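Local coordinates for malonyl-CoA-[acyl-carrier-protein] transacylase (Coxiella burnetii, PDB 3TQE) that probably transfers the malonyl group from malonyl-CoA to holo-acyl-carrier protein, a step that supplies malonyl-ACP for fatty acid synthesis, at residues Val33-Phe37 / Trp49-Gln53; Leu71-Val75 / Phe111-Val115; Trp261-Lys266 / Leu288-Ile292. One frame throughout, in Å; residues are numbered along the deposited sequence. Where two conformers were deposited one is given.

Contact 1. Residues Val33-Phe37 / Trp49-Gln53; sequences VLETF and WALVQ
A large aromatic side chain can dominate the contact between two helices close in sequence, as Trp49 does here, packing against Val33, Leu34 and Phe37 to join helix 31-44 to helix 48-54. Both Val33-Phe37 and Trp49-Gln53 are alpha-helical, with Phe37 N bonded to Val33 O at 3.0 Å and Gln53 N to Trp49 O at 2.8 Å. Their axes come within 11.3 Å and their N-to-C directions differ by 113°. The backbones are nearest where the CA atoms of Phe37 and Trp49 stand 5.8 Å apart. Trp49 (chi1 t, chi2 -111°) turns the edge of its indole to the face of Phe37 (chi1 -85°, m; chi2 -95°) in a T-shaped pair: the six-membered rings have centroids 4.8 Å apart and planes at 69°, and Phe37 CG lies 3.6 Å from Trp49 CE3. Leu34, an mt rotamer, sets CD2 over the indole face, 3.3 Å from the centroid of the five-membered ring, a CH-pi contact almost along the ring normal. Val33 CG1 lies 3.8 Å from Trp49 CZ3, and Val52 CG2 4.2 Å from Phe37 CE1. Helix 63-83 packs against Val33, Phe37 and Val52, away from the annotated sites. A water weakly bridges Phe37 O (3.5 Å) and Trp49 N (3.3 Å). With no direct hydrogen bond between the segments, the contact is mainly apolar, held by hydrophobic burial and van der Waals contact.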
ATOM      1  N   VAL A  33      -5.011   1.612  19.944  1.00 13.86           N
ATOM      2  CA  VAL A  33      -3.809   1.875  19.155  1.00 13.73           C
ATOM      3  C   VAL A  33      -2.608   1.289  19.841  1.00 13.94           C
ATOM      4  O   VAL A  33      -1.872   0.524  19.248  1.00 13.35           O
ATOM      5  CB  VAL A  33      -3.603   3.360  18.883  1.00 13.47           C
ATOM      6  CG1 VAL A  33      -2.291   3.609  18.195  1.00 14.90           C
ATOM      7  CG2 VAL A  33      -4.770   3.891  18.056  1.00 14.67           C
ATOM      8  N   LEU A  34      -2.419   1.605  21.096  1.00 14.39           N
ATOM      9  CA  LEU A  34      -1.249   1.078  21.786  1.00 15.79           C
ATOM     10  C   LEU A  34      -1.358  -0.421  21.927  1.00 15.47           C
ATOM     11  O   LEU A  34      -0.345  -1.120  21.829  1.00 15.65           O
ATOM     12  CB  LEU A  34      -1.041   1.774  23.120  1.00 17.27           C
ATOM     13  CG  LEU A  34      -0.514   3.209  23.011  1.00 23.21           C
ATOM     14  CD1 LEU A  34      -0.525   3.848  24.384  1.00 27.12           C
ATOM     15  CD2 LEU A  34       0.858   3.296  22.408  1.00 28.49           C
ATOM     16  N   GLU A  35      -2.553  -0.935  22.162  1.00 15.40           N
ATOM     17  CA  GLU A  35      -2.731  -2.384  22.252  0.50 15.73           C
ATOM     18  C   GLU A  35      -2.330  -3.066  20.947  1.00 14.43           C
ATOM     19  O   GLU A  35      -1.705  -4.120  20.945  1.00 14.87           O
ATOM     20  CB  GLU A  35      -4.154  -2.738  22.627  0.50 16.88           C
ATOM     21  CG  GLU A  35      -4.402  -4.229  22.818  0.50 20.70           C
ATOM     22  CD  GLU A  35      -3.951  -4.758  24.174  0.50 27.25           C
ATOM     23  OE1 GLU A  35      -2.901  -4.307  24.695  0.50 32.22           O
ATOM     24  OE2 GLU A  35      -4.641  -5.659  24.717  0.50 32.23           O
ATOM     25  N   THR A  36      -2.673  -2.459  19.838  1.00 13.20           N
ATOM     26  CA  THR A  36      -2.330  -3.023  18.538  1.00 12.31           C
ATOM     27  C   THR A  36      -0.824  -2.998  18.328  1.00 12.86           C
ATOM     28  O   THR A  36      -0.246  -3.957  17.849  1.00 12.66           O
ATOM     29  CB  THR A  36      -3.083  -2.253  17.428  1.00 11.51           C
ATOM     30  OG1 THR A  36      -4.490  -2.418  17.655  1.00 13.32           O
ATOM     31  CG2 THR A  36      -2.745  -2.759  16.028  1.00 13.23           C
ATOM     32  N   PHE A  37      -0.183  -1.899  18.670  1.00 12.00           N
ATOM     33  CA  PHE A  37       1.253  -1.825  18.553  1.00 12.74           C
ATOM     34  C   PHE A  37       1.909  -2.795  19.515  1.00 13.71           C
ATOM     35  O   PHE A  37       2.958  -3.341  19.188  1.00 13.99           O
ATOM     36  CB  PHE A  37       1.768  -0.403  18.752  1.00 13.52           C
ATOM     37  CG  PHE A  37       1.725   0.418  17.501  1.00 11.91           C
ATOM     38  CD1 PHE A  37       2.829   0.532  16.697  1.00 13.16           C
ATOM     39  CD2 PHE A  37       0.550   1.010  17.083  1.00 11.80           C
ATOM     40  CE1 PHE A  37       2.778   1.248  15.528  1.00 13.91           C
ATOM     41  CE2 PHE A  37       0.502   1.726  15.898  1.00 13.24           C
ATOM     42  CZ  PHE A  37       1.611   1.849  15.133  1.00 14.07           C
ATOM     43  N   TRP A  49       6.041   0.806  18.699  1.00 14.18           N
ATOM     44  CA  TRP A  49       5.524   2.150  18.947  1.00 14.23           C
ATOM     45  C   TRP A  49       6.655   3.137  19.226  1.00 15.23           C
ATOM     46  O   TRP A  49       6.692   4.217  18.674  1.00 15.96           O
ATOM     47  CB  TRP A  49       4.564   2.115  20.104  1.00 14.91           C
ATOM     48  CG  TRP A  49       3.937   3.416  20.417  1.00 15.43           C
ATOM     49  CD1 TRP A  49       4.167   4.171  21.513  1.00 18.63           C
ATOM     50  CD2 TRP A  49       2.942   4.100  19.655  1.00 16.18           C
ATOM     51  NE1 TRP A  49       3.360   5.293  21.502  1.00 19.14           N
ATOM     52  CE2 TRP A  49       2.602   5.274  20.362  1.00 16.43           C
ATOM     53  CE3 TRP A  49       2.312   3.840  18.449  1.00 16.88           C
ATOM     54  CZ2 TRP A  49       1.671   6.185  19.888  1.00 18.26           C
ATOM     55  CZ3 TRP A  49       1.359   4.726  17.992  1.00 17.62           C
ATOM     56  CH2 TRP A  49       1.049   5.890  18.708  1.00 17.64           C
ATOM     57  N   ALA A  50       7.620   2.711  20.038  1.00 16.07           N
ATOM     58  CA  ALA A  50       8.752   3.536  20.341  1.00 16.56           C
ATOM     59  C   ALA A  50       9.531   3.880  19.097  1.00 16.46           C
ATOM     60  O   ALA A  50       9.957   5.018  18.908  1.00 17.97           O
ATOM     61  CB  ALA A  50       9.633   2.843  21.352  1.00 17.57           C
ATOM     62  N   LEU A  51       9.666   2.911  18.195  1.00 15.74           N
ATOM     63  CA  LEU A  51      10.383   3.156  16.973  1.00 17.31           C
ATOM     64  C   LEU A  51       9.643   4.172  16.130  1.00 16.71           C
ATOM     65  O   LEU A  51      10.239   5.086  15.606  1.00 18.03           O
ATOM     66  CB  LEU A  51      10.582   1.846  16.207  1.00 18.39           C
ATOM     67  CG  LEU A  51      11.436   1.861  14.950  1.00 22.55           C
ATOM     68  CD1 LEU A  51      11.944   0.440  14.688  1.00 27.09           C
ATOM     69  CD2 LEU A  51      10.708   2.345  13.745  1.00 28.20           C
ATOM     70  N   VAL A  52       8.332   4.021  15.996  1.00 15.62           N
ATOM     71  CA  VAL A  52       7.570   4.916  15.160  1.00 16.80           C
ATOM     72  C   VAL A  52       7.491   6.302  15.753  1.00 16.61           C
ATOM     73  O   VAL A  52       7.468   7.271  15.022  1.00 17.51           O
ATOM     74  CB  VAL A  52       6.165   4.339  14.949  1.00 16.20           C
ATOM     75  CG1 VAL A  52       5.251   5.337  14.329  1.00 20.59           C
ATOM     76  CG2 VAL A  52       6.275   3.057  14.104  1.00 17.62           C
ATOM     77  N   GLN A  53       7.459   6.405  17.074  1.00 16.86           N
ATOM     78  CA  GLN A  53       7.344   7.729  17.704  1.00 18.60           C
ATOM     79  C   GLN A  53       8.642   8.473  17.715  1.00 20.14           C
ATOM     80  O   GLN A  53       8.646   9.686  17.540  1.00 22.44           O
ATOM     81  CB  GLN A  53       6.765   7.613  19.104  1.00 18.33           C
ATOM     82  CG  GLN A  53       5.333   7.064  19.098  1.00 18.68           C
ATOM     83  CD  GLN A  53       4.449   7.776  18.102  1.00 20.00           C
ATOM     84  OE1 GLN A  53       4.346   8.996  18.116  1.00 21.37           O
ATOM     85  NE2 GLN A  53       3.815   7.015  17.221  1.00 19.79           N
TER
HETATM   86  O   HOH W   1       4.774  -1.095  21.091  1.00 23.64           O

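Contact 2. Residues Leu71-Val75 / Phe111-Val115; sequences LTADV and FEEAV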
ATOM      1  N   LEU A  71       1.768  -1.583   8.420  1.00 10.23           N
ATOM      2  CA  LEU A  71       0.708  -2.562   8.598  1.00 10.43           C
ATOM      3  C   LEU A  71       0.020  -2.329   9.936  1.00 10.02           C
ATOM      4  O   LEU A  71      -1.212  -2.330  10.049  1.00 10.75           O
ATOM      5  CB  LEU A  71       1.257  -3.982   8.526  1.00 10.45           C
ATOM      6  CG  LEU A  71       0.280  -5.070   8.906  1.00 13.19           C
ATOM      7  CD1 LEU A  71      -0.810  -5.124   7.869  1.00 17.62           C
ATOM      8  CD2 LEU A  71       0.989  -6.406   9.084  1.00 16.46           C
ATOM      9  N   THR A  72       0.817  -2.105  10.962  1.00 10.56           N
ATOM     10  CA  THR A  72       0.299  -1.921  12.318  1.00  9.55           C
ATOM     11  C   THR A  72      -0.516  -0.636  12.405  1.00 10.40           C
ATOM     12  O   THR A  72      -1.586  -0.629  12.985  1.00 11.33           O
ATOM     13  CB  THR A  72       1.451  -1.962  13.323  1.00  9.90           C
ATOM     14  OG1 THR A  72       2.115  -3.214  13.211  1.00 11.31           O
ATOM     15  CG2 THR A  72       0.938  -1.805  14.750  1.00 11.22           C
ATOM     16  N   ALA A  73      -0.015   0.429  11.813  1.00 10.17           N
ATOM     17  CA  ALA A  73      -0.731   1.707  11.816  1.00 10.37           C
ATOM     18  C   ALA A  73      -2.073   1.570  11.105  1.00 10.84           C
ATOM     19  O   ALA A  73      -3.097   2.030  11.596  1.00 11.87           O
ATOM     20  CB  ALA A  73       0.095   2.783  11.163  1.00 11.34           C
ATOM     21  N   ASP A  74      -2.063   0.907   9.952  1.00 10.37           N
ATOM     22  CA  ASP A  74      -3.284   0.767   9.178  1.00 10.42           C
ATOM     23  C   ASP A  74      -4.297  -0.067   9.970  1.00 10.71           C
ATOM     24  O   ASP A  74      -5.476   0.261  10.014  1.00 11.30           O
ATOM     25  CB  ASP A  74      -2.981   0.044   7.880  1.00 10.58           C
ATOM     26  CG  ASP A  74      -2.233   0.880   6.831  1.00 11.94           C
ATOM     27  OD1 ASP A  74      -1.857   2.042   7.055  1.00 13.51           O
ATOM     28  OD2 ASP A  74      -2.015   0.297   5.726  1.00 12.97           O
ATOM     29  N   VAL A  75      -3.857  -1.172  10.557  1.00 10.43           N
ATOM     30  CA  VAL A  75      -4.748  -2.019  11.317  1.00 10.79           C
ATOM     31  C   VAL A  75      -5.245  -1.300  12.570  1.00 11.13           C
ATOM     32  O   VAL A  75      -6.397  -1.412  12.942  1.00 11.88           O
ATOM     33  CB  VAL A  75      -4.062  -3.320  11.670  1.00 10.83           C
ATOM     34  CG1 VAL A  75      -4.854  -4.086  12.694  1.00 14.00           C
ATOM     35  CG2 VAL A  75      -3.854  -4.129  10.400  1.00 12.10           C
ATOM     36  N   PHE A 111      -3.511 -10.885  12.403  1.00 13.65           N
ATOM     37  CA  PHE A 111      -2.659  -9.708  12.494  1.00 13.15           C
ATOM     38  C   PHE A 111      -1.212 -10.032  12.848  1.00 13.23           C
ATOM     39  O   PHE A 111      -0.309  -9.591  12.162  1.00 13.15           O
ATOM     40  CB  PHE A 111      -3.257  -8.707  13.484  1.00 12.60           C
ATOM     41  CG  PHE A 111      -2.408  -7.534  13.736  1.00 12.03           C
ATOM     42  CD1 PHE A 111      -1.976  -6.763  12.696  1.00 13.71           C
ATOM     43  CD2 PHE A 111      -2.028  -7.194  14.999  1.00 13.63           C
ATOM     44  CE1 PHE A 111      -1.196  -5.692  12.902  1.00 13.77           C
ATOM     45  CE2 PHE A 111      -1.228  -6.089  15.209  1.00 13.99           C
ATOM     46  CZ  PHE A 111      -0.813  -5.356  14.160  1.00 13.79           C
ATOM     47  N   GLU A 112      -0.976 -10.759  13.935  1.00 15.07           N
ATOM     48  CA  GLU A 112       0.404 -10.942  14.404  1.00 16.76           C
ATOM     49  C   GLU A 112       1.187 -11.805  13.402  1.00 16.28           C
ATOM     50  O   GLU A 112       2.372 -11.588  13.184  1.00 16.62           O
ATOM     51  CB  GLU A 112       0.410 -11.549  15.796  1.00 19.37           C
ATOM     52  CG  GLU A 112      -0.146 -10.587  16.851  1.00 24.54           C
ATOM     53  CD  GLU A 112      -1.216 -11.202  17.766  1.00 34.25           C
ATOM     54  OE1 GLU A 112      -1.199 -12.444  17.972  1.00 41.41           O
ATOM     55  OE2 GLU A 112      -2.105 -10.450  18.265  1.00 37.87           O
ATOM     56  N   GLU A 113       0.500 -12.707  12.720  1.00 15.65           N
ATOM     57  CA  GLU A 113       1.145 -13.472  11.657  1.00 15.77           C
ATOM     58  C   GLU A 113       1.506 -12.566  10.493  1.00 14.07           C
ATOM     59  O   GLU A 113       2.591 -12.656   9.915  1.00 14.77           O
ATOM     60  CB  GLU A 113       0.270 -14.640  11.237  1.00 17.67           C
ATOM     61  CG  GLU A 113       0.105 -15.606  12.405  1.00 21.94           C
ATOM     62  CD  GLU A 113      -0.741 -16.818  12.156  1.00 29.93           C
ATOM     63  OE1 GLU A 113      -1.255 -16.998  11.027  1.00 33.81           O
ATOM     64  OE2 GLU A 113      -0.890 -17.601  13.144  1.00 36.26           O
ATOM     65  N   ALA A 114       0.602 -11.662  10.165  1.00 12.84           N
ATOM     66  CA  ALA A 114       0.859 -10.716   9.096  1.00 12.62           C
ATOM     67  C   ALA A 114       2.013  -9.783   9.433  1.00 11.64           C
ATOM     68  O   ALA A 114       2.777  -9.417   8.552  1.00 11.42           O
ATOM     69  CB  ALA A 114      -0.417  -9.948   8.728  1.00 13.39           C
ATOM     70  N   VAL A 115       2.121  -9.370  10.684  1.00 11.25           N
ATOM     71  CA  VAL A 115       3.232  -8.522  11.097  1.00 11.95           C
ATOM     72  C   VAL A 115       4.550  -9.215  10.816  1.00 12.34           C
ATOM     73  O   VAL A 115       5.484  -8.623  10.254  1.00 12.24           O
ATOM     74  CB  VAL A 115       3.108  -8.132  12.579  1.00 12.26           C
ATOM     75  CG1 VAL A 115       4.405  -7.501  13.114  1.00 14.85           C
ATOM     76  CG2 VAL A 115       1.942  -7.222  12.757  1.00 14.48           C
TER
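An aromatic ring set among aliphatic side chains joins two near-antiparallel helices in the contact between Leu71-Val75 and Phe111-Val115, a compact example of such packing. The segment axes approach to 10.9 Å with 153° between their directions, so Phe111 stands across from Val75 and Val115 from Leu71, the latter pair with CA atoms 6.9 Å apart. Phe111, in the first turn of its helix, contributes the largest buried area. Its CA-to-CB bond points sideways, but the t rotamer carries the ring to the other helix. There Val75 CG1 makes a CH-pi contact over one face, 4.2 Å from the ring centroid, while the ring edge meets Leu71 CG, 4.3 Å from Phe111 CE1, and Thr72 OG1, 3.7 Å from Phe111 CZ. That hydroxyl is hydrogen-bonded to Pro68 O in its own helix, so its approach to the ring is packing. The interface resumes about one turn on, at Ala114, whose small CB lies 3.8 Å from Leu71 CD2. Leu71 CD2 also packs on backbone, 3.5 Å from Ala114 O and 3.6 Å from Val115 N. Val115 closes the series with CG2 at 3.9 Å from Leu71 CD2 and 4.0 Å from Thr72 OG1. Around this seam, helix 97-105, which follows the predicted nucleophile Ser96, supplies Ala101 against Leu71 and Val104 against Val75 and Ala114, while helix 31-44 touches Thr72, Phe111 and Val115.

Contact 3. Residues Trp261-Lys266 / Leu288-Ile292; sequences WVETIK and LIKRI
Two helices of the acyl transferase fold, 261-270 and 284-292, exemplify packing in which a side chain of one fills a hollow of the other; they cross at -67° between the segments, with axes 10.3 Å apart at closest approach. Both segments are alpha-helical; CA atoms pair as Val262-Ile292 (6.8 Å) and Ile265-Ile289 (7.0 Å). The principal bump is Ile292, an mt rotamer entering a hollow lined by Trp261, Val262, Ile265 and Lys266: its CD1 lies 3.9 Å from Val262 CA and 4.3 Å from Trp261 CD1, its CG2 3.8 Å from Ile265 CG2 and 4.2 Å from Lys266 CG. Reciprocally, Ile265 (mm) reaches Ile289 (mt), Ile265 CD1 to Ile289 CG1 3.7 Å. Trp261, with chi1 at t and chi2 at -110°, also meets His95, beside the predicted nucleophile Ser96, so this packing extends to the probable nucleophile elbow. Trp261 CD1 lies 3.9 Å from Leu288 CD1, and Trp261 NE1, buried without a polar partner, lies 4.2 Å from Ile289 CG1.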
ATOM      1  N   TRP A 261      -3.173   0.396  -9.412  1.00 13.57           N
ATOM      2  CA  TRP A 261      -4.006   1.198  -8.541  1.00 13.54           C
ATOM      3  C   TRP A 261      -5.088   1.955  -9.304  1.00 13.78           C
ATOM      4  O   TRP A 261      -6.249   1.979  -8.890  1.00 13.82           O
ATOM      5  CB  TRP A 261      -3.163   2.140  -7.708  1.00 14.24           C
ATOM      6  CG  TRP A 261      -3.903   2.777  -6.617  1.00 13.30           C
ATOM      7  CD1 TRP A 261      -4.260   4.072  -6.514  1.00 15.25           C
ATOM      8  CD2 TRP A 261      -4.428   2.120  -5.462  1.00 12.63           C
ATOM      9  NE1 TRP A 261      -4.955   4.279  -5.351  1.00 15.12           N
ATOM     10  CE2 TRP A 261      -5.091   3.083  -4.701  1.00 13.70           C
ATOM     11  CE3 TRP A 261      -4.407   0.806  -5.007  1.00 14.76           C
ATOM     12  CZ2 TRP A 261      -5.704   2.777  -3.490  1.00 13.32           C
ATOM     13  CZ3 TRP A 261      -5.039   0.508  -3.820  1.00 14.30           C
ATOM     14  CH2 TRP A 261      -5.661   1.485  -3.078  1.00 14.54           C
ATOM     15  N   VAL A 262      -4.743   2.559 -10.417  1.00 14.24           N
ATOM     16  CA  VAL A 262      -5.757   3.312 -11.119  0.50 14.48           C
ATOM     17  C   VAL A 262      -6.887   2.363 -11.571  1.00 14.03           C
ATOM     18  O   VAL A 262      -8.053   2.715 -11.420  1.00 15.26           O
ATOM     19  CB  VAL A 262      -5.182   4.183 -12.240  0.50 15.10           C
ATOM     20  CG1 VAL A 262      -4.309   3.358 -13.144  0.50 16.28           C
ATOM     21  CG2 VAL A 262      -6.305   4.926 -12.976  0.50 14.56           C
ATOM     22  N   GLU A 263      -6.570   1.164 -12.037  1.00 13.70           N
ATOM     23  CA  GLU A 263      -7.617   0.235 -12.427  1.00 14.28           C
ATOM     24  C   GLU A 263      -8.441  -0.199 -11.223  1.00 13.68           C
ATOM     25  O   GLU A 263      -9.637  -0.437 -11.337  1.00 14.45           O
ATOM     26  CB  GLU A 263      -7.030  -0.991 -13.111  1.00 16.20           C
ATOM     27  CG  GLU A 263      -6.577  -0.732 -14.495  1.00 18.01           C
ATOM     28  CD  GLU A 263      -5.692  -1.836 -15.010  1.00 20.62           C
ATOM     29  OE1 GLU A 263      -4.503  -1.880 -14.603  1.00 22.39           O
ATOM     30  OE2 GLU A 263      -6.189  -2.654 -15.812  1.00 27.28           O
ATOM     31  N   THR A 264      -7.800  -0.339 -10.079  1.00 12.04           N
ATOM     32  CA  THR A 264      -8.514  -0.692  -8.844  1.00 12.28           C
ATOM     33  C   THR A 264      -9.528   0.383  -8.490  1.00 12.69           C
ATOM     34  O   THR A 264     -10.689   0.073  -8.195  1.00 12.84           O
ATOM     35  CB  THR A 264      -7.542  -0.891  -7.691  1.00 12.53           C
ATOM     36  OG1 THR A 264      -6.712  -2.007  -8.005  1.00 13.75           O
ATOM     37  CG2 THR A 264      -8.273  -1.133  -6.394  1.00 14.10           C
ATOM     38  N   ILE A 265      -9.113   1.634  -8.526  1.00 12.31           N
ATOM     39  CA  ILE A 265     -10.012   2.723  -8.176  1.00 13.07           C
ATOM     40  C   ILE A 265     -11.126   2.811  -9.208  1.00 13.99           C
ATOM     41  O   ILE A 265     -12.285   3.001  -8.849  1.00 14.11           O
ATOM     42  CB  ILE A 265      -9.263   4.040  -8.035  1.00 13.39           C
ATOM     43  CG1 ILE A 265      -8.239   3.956  -6.900  1.00 14.66           C
ATOM     44  CG2 ILE A 265     -10.207   5.203  -7.863  1.00 14.70           C
ATOM     45  CD1 ILE A 265      -8.774   3.539  -5.552  1.00 14.11           C
ATOM     46  N   LYS A 266     -10.789   2.641 -10.473  1.00 15.03           N
ATOM     47  CA  LYS A 266     -11.811   2.677 -11.507  1.00 16.65           C
ATOM     48  C   LYS A 266     -12.824   1.537 -11.328  1.00 16.66           C
ATOM     49  O   LYS A 266     -14.029   1.739 -11.510  1.00 17.74           O
ATOM     50  CB  LYS A 266     -11.166   2.620 -12.875  1.00 17.61           C
ATOM     51  CG  LYS A 266     -10.522   3.962 -13.215  1.00 22.18           C
ATOM     52  CD  LYS A 266      -9.878   3.964 -14.554  1.00 27.78           C
ATOM     53  CE  LYS A 266      -9.410   5.367 -14.903  1.00 32.23           C
ATOM     54  NZ  LYS A 266      -9.114   5.469 -16.349  1.00 37.33           N
ATOM     55  N   LEU A 288      -3.957  10.427  -4.896  1.00 17.96           N
ATOM     56  CA  LEU A 288      -4.095   9.659  -6.112  1.00 17.69           C
ATOM     57  C   LEU A 288      -5.535   9.547  -6.536  1.00 17.08           C
ATOM     58  O   LEU A 288      -5.849   9.685  -7.714  1.00 17.92           O
ATOM     59  CB  LEU A 288      -3.515   8.262  -5.942  1.00 17.52           C
ATOM     60  CG  LEU A 288      -2.045   8.186  -5.602  1.00 18.80           C
ATOM     61  CD1 LEU A 288      -1.645   6.712  -5.475  1.00 18.87           C
ATOM     62  CD2 LEU A 288      -1.219   8.918  -6.653  1.00 20.15           C
ATOM     63  N   ILE A 289      -6.410   9.227  -5.594  1.00 16.00           N
ATOM     64  CA  ILE A 289      -7.793   8.962  -5.935  1.00 16.40           C
ATOM     65  C   ILE A 289      -8.467  10.220  -6.462  1.00 17.59           C
ATOM     66  O   ILE A 289      -9.214  10.157  -7.426  1.00 18.55           O
ATOM     67  CB  ILE A 289      -8.531   8.378  -4.731  1.00 15.01           C
ATOM     68  CG1 ILE A 289      -7.951   7.003  -4.408  1.00 15.42           C
ATOM     69  CG2 ILE A 289     -10.043   8.277  -4.994  1.00 16.03           C
ATOM     70  CD1 ILE A 289      -8.377   6.440  -3.056  1.00 15.65           C
ATOM     71  N   LYS A 290      -8.167  11.360  -5.863  1.00 19.06           N
ATOM     72  CA  LYS A 290      -8.741  12.630  -6.314  1.00 21.48           C
ATOM     73  C   LYS A 290      -8.302  12.960  -7.732  1.00 22.72           C
ATOM     74  O   LYS A 290      -9.064  13.594  -8.483  1.00 24.15           O
ATOM     75  CB  LYS A 290      -8.388  13.760  -5.331  1.00 22.33           C
ATOM     76  CG  LYS A 290      -9.269  14.992  -5.429  1.00 27.81           C
ATOM     77  CD  LYS A 290     -10.748  14.645  -5.175  1.00 32.13           C
ATOM     78  CE  LYS A 290     -11.258  15.131  -3.839  1.00 36.68           C
ATOM     79  NZ  LYS A 290     -12.732  15.413  -3.924  1.00 37.74           N
ATOM     80  N   ARG A 291      -7.089  12.570  -8.102  1.00 23.33           N
ATOM     81  CA  ARG A 291      -6.605  12.777  -9.458  0.50 24.69           C
ATOM     82  C   ARG A 291      -7.296  11.851 -10.444  1.00 24.32           C
ATOM     83  O   ARG A 291      -7.621  12.266 -11.560  1.00 25.77           O
ATOM     84  CB  ARG A 291      -5.087  12.653  -9.522  0.50 25.29           C
ATOM     85  CG  ARG A 291      -4.391  13.778  -8.795  0.50 28.86           C
ATOM     86  CD  ARG A 291      -2.917  13.856  -9.134  0.50 32.95           C
ATOM     87  NE  ARG A 291      -2.358  15.151  -8.765  0.50 37.31           N
ATOM     88  CZ  ARG A 291      -1.479  15.339  -7.791  0.50 41.18           C
ATOM     89  NH1 ARG A 291      -1.039  14.309  -7.085  0.50 42.08           N
ATOM     90  NH2 ARG A 291      -1.023  16.560  -7.530  0.50 43.18           N
ATOM     91  N   ILE A 292      -7.567  10.610 -10.025  1.00 22.64           N
ATOM     92  CA  ILE A 292      -8.284   9.643 -10.835  1.00 22.39           C
ATOM     93  C   ILE A 292      -9.715  10.115 -11.065  1.00 24.16           C
ATOM     94  O   ILE A 292     -10.235  10.036 -12.199  1.00 25.78           O
ATOM     95  CB  ILE A 292      -8.258   8.241 -10.179  1.00 21.30           C
ATOM     96  CG1 ILE A 292      -6.830   7.714 -10.177  1.00 18.02           C
ATOM     97  CG2 ILE A 292      -9.137   7.236 -10.941  1.00 21.16           C
ATOM     98  CD1 ILE A 292      -6.593   6.565  -9.191  1.00 18.52           C
TER

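From the N terminus, contact 1 is the first of the three to close, joining helices 31-44 and 48-54 across 11 residues, mostly helical. Contact 2 joins helices 63-83 and 111-128, its 35 intervening residues including strand 91-94 and helix 97-105. Contact 3 comes last, tying helix 261-270, next to strand 259-260 of the mixed sheet, to helix 284-292, between strands 275-278 and 297-300 of the parallel sheet. The three loops run in series, none enclosing or crossing another. Contacts 1 and 2 adjoin in space, Phe37 CD1 lying 3.6 Å from Thr72 CG2, so helices 31-44, 63-83 and 111-128 pack together there. Contact 3 lies across the chain's centre, about 24 Å from contact 2 between centres.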